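Local atomic coordinates of topoisomerase I-like protein (Leishmania donovani, PDB entry 2B9S), a protein that is one subunit of a heterodimeric type I DNA topoisomerase, which probably relaxes supercoiled DNA by cutting and resealing one strand. Residues Pro34-His39 against Glu56-Thr61. Residues are numbered along the deposited sequence; the frame is centred on the assembly and turned at random.
Sequences PEYEPH and EEEVAT
Pro38 comes nearest to Glu57, 7.1 Å between CA atoms, where the irregular segment 34-39 passes over one turn of helix 54-64. Glu57 is the hub, a worked example of one carboxylate shared by several groups of a loop. Its chi1 of 177° sets CG anti to the backbone N, and the chain, extended beyond CG, carries OE2 to the loop, where it accepts two hydrogen bonds. Tyr36 OH meets the anti lone pair of Glu57 OE2 at 2.7 Å, while His39 N approaches OE2 from the syn side at 2.9 Å. The carboxylate lies flat against the His39 imidazole, the planes 4° apart and OE2 3.2 Å above the ring centre. At the imidazole edge, NE2 donates in the ring plane to Thr61 OG1 at 3.0 Å and an N-H...O angle of 161°; OG1 donates to Glu57 O at 2.6 Å. The Glu58 chain runs antiparallel to the Tyr36 side chain across one face of the ring, CB lying 3.5 Å from the centroid, a CH-pi contact; its carboxylate is salt-bridged to Arg178. Gly40 N and Ile41 N donate hydrogen bonds to Glu57 OE1 and His39 ND1, continuing the contact toward strand 43-45. Within the DNA-binding fragment, the contact ties the loop after strand 25-26 to helix 54-64, which packs through Glu56, Val59 and Ala60 on helix 75-89, while Ile107 of helix 105-119 touches His39 and Thr61.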
loop_
_atom_site.group_PDB
_atom_site.type_symbol
_atom_site.label_atom_id
_atom_site.label_comp_id
_atom_site.label_asym_id
_atom_site.label_seq_id
_atom_site.Cartn_x
_atom_site.Cartn_y
_atom_site.Cartn_z
ATOM N N PRO D 34 -16.579 17.976 4.832
ATOM C CA PRO D 34 -17.698 18.945 4.734
ATOM C C PRO D 34 -18.583 18.730 3.509
ATOM O O PRO D 34 -18.104 18.306 2.459
ATOM C CB PRO D 34 -16.992 20.303 4.625
ATOM C CG PRO D 34 -15.597 20.075 5.124
ATOM C CD PRO D 34 -15.262 18.644 4.812
ATOM N N GLU D 35 -19.871 19.000 3.650
ATOM C CA GLU D 35 -20.805 18.986 2.525
ATOM C C GLU D 35 -20.327 19.927 1.392
ATOM O O GLU D 35 -19.690 20.944 1.660
ATOM C CB GLU D 35 -22.217 19.381 3.025
ATOM N N TYR D 36 -20.610 19.579 0.135
ATOM C CA TYR D 36 -20.192 20.420 -1.006
ATOM C C TYR D 36 -20.778 21.846 -0.951
ATOM O O TYR D 36 -21.972 22.009 -0.750
ATOM C CB TYR D 36 -20.587 19.779 -2.352
ATOM C CG TYR D 36 -20.073 20.590 -3.529
ATOM C CD1 TYR D 36 -18.699 20.723 -3.742
ATOM C CD2 TYR D 36 -20.947 21.262 -4.391
ATOM C CE1 TYR D 36 -18.199 21.477 -4.781
ATOM C CE2 TYR D 36 -20.452 22.026 -5.455
ATOM C CZ TYR D 36 -19.068 22.123 -5.631
ATOM O OH TYR D 36 -18.518 22.850 -6.651
ATOM N N GLU D 37 -19.935 22.862 -1.142
ATOM C CA GLU D 37 -20.391 24.265 -1.187
ATOM C C GLU D 37 -20.306 24.824 -2.608
ATOM O O GLU D 37 -19.201 25.133 -3.090
ATOM C CB GLU D 37 -19.582 25.139 -0.209
ATOM N N PRO D 38 -21.458 24.920 -3.303
ATOM C CA PRO D 38 -21.396 25.353 -4.707
ATOM C C PRO D 38 -20.941 26.794 -4.856
ATOM O O PRO D 38 -21.199 27.622 -3.981
ATOM C CB PRO D 38 -22.841 25.187 -5.204
ATOM C CG PRO D 38 -23.523 24.371 -4.173
ATOM C CD PRO D 38 -22.840 24.633 -2.883
ATOM N N HIS D 39 -20.262 27.088 -5.951
ATOM C CA HIS D 39 -19.780 28.442 -6.208
ATOM C C HIS D 39 -20.652 29.147 -7.251
ATOM O O HIS D 39 -20.554 30.354 -7.428
ATOM C CB HIS D 39 -18.313 28.406 -6.659
ATOM C CG HIS D 39 -18.014 27.336 -7.668
ATOM N ND1 HIS D 39 -18.575 27.322 -8.924
ATOM C CD2 HIS D 39 -17.213 26.244 -7.606
ATOM C CE1 HIS D 39 -18.146 26.262 -9.589
ATOM N NE2 HIS D 39 -17.319 25.594 -8.811
ATOM N N GLU D 56 -23.618 18.294 -10.378
ATOM C CA GLU D 56 -22.916 18.396 -11.662
ATOM C C GLU D 56 -21.702 19.295 -11.524
ATOM O O GLU D 56 -20.652 19.007 -12.081
ATOM C CB GLU D 56 -23.833 18.974 -12.757
ATOM C CG GLU D 56 -25.024 18.111 -13.104
ATOM C CD GLU D 56 -26.123 18.861 -13.832
ATOM O OE1 GLU D 56 -26.052 20.093 -13.948
ATOM O OE2 GLU D 56 -27.082 18.222 -14.294
ATOM N N GLU D 57 -21.870 20.390 -10.787
ATOM C CA GLU D 57 -20.856 21.401 -10.629
ATOM C C GLU D 57 -19.665 20.887 -9.841
ATOM O O GLU D 57 -18.514 21.258 -10.114
ATOM C CB GLU D 57 -21.451 22.633 -9.932
ATOM C CG GLU D 57 -20.409 23.696 -9.681
ATOM C CD GLU D 57 -20.838 24.748 -8.679
ATOM O OE1 GLU D 57 -21.664 25.626 -9.024
ATOM O OE2 GLU D 57 -20.310 24.713 -7.556
ATOM N N GLU D 58 -19.951 20.078 -8.824
ATOM C CA GLU D 58 -18.907 19.518 -7.988
ATOM C C GLU D 58 -17.978 18.628 -8.816
ATOM O O GLU D 58 -16.757 18.716 -8.681
ATOM C CB GLU D 58 -19.528 18.718 -6.835
ATOM C CG GLU D 58 -18.512 18.005 -5.956
ATOM C CD GLU D 58 -19.137 17.162 -4.867
ATOM O OE1 GLU D 58 -20.292 16.689 -5.040
ATOM O OE2 GLU D 58 -18.439 16.932 -3.858
ATOM N N VAL D 59 -18.570 17.778 -9.658
ATOM C CA VAL D 59 -17.824 16.852 -10.504
ATOM C C VAL D 59 -17.066 17.554 -11.650
ATOM O O VAL D 59 -15.909 17.221 -11.926
ATOM C CB VAL D 59 -18.718 15.671 -10.968
ATOM C CG1 VAL D 59 -17.962 14.706 -11.901
ATOM C CG2 VAL D 59 -19.222 14.910 -9.746
ATOM N N ALA D 60 -17.702 18.538 -12.282
ATOM C CA ALA D 60 -17.029 19.454 -13.223
ATOM C C ALA D 60 -15.802 20.132 -12.612
ATOM O O ALA D 60 -14.770 20.253 -13.254
ATOM C CB ALA D 60 -18.030 20.524 -13.749
ATOM N N THR D 61 -15.926 20.577 -11.362
ATOM C CA THR D 61 -14.873 21.312 -10.664
ATOM C C THR D 61 -13.688 20.393 -10.386
ATOM O O THR D 61 -12.556 20.831 -10.409
ATOM C CB THR D 61 -15.415 21.973 -9.317
ATOM O OG1 THR D 61 -16.532 22.825 -9.610
ATOM C CG2 THR D 61 -14.342 22.803 -8.583
#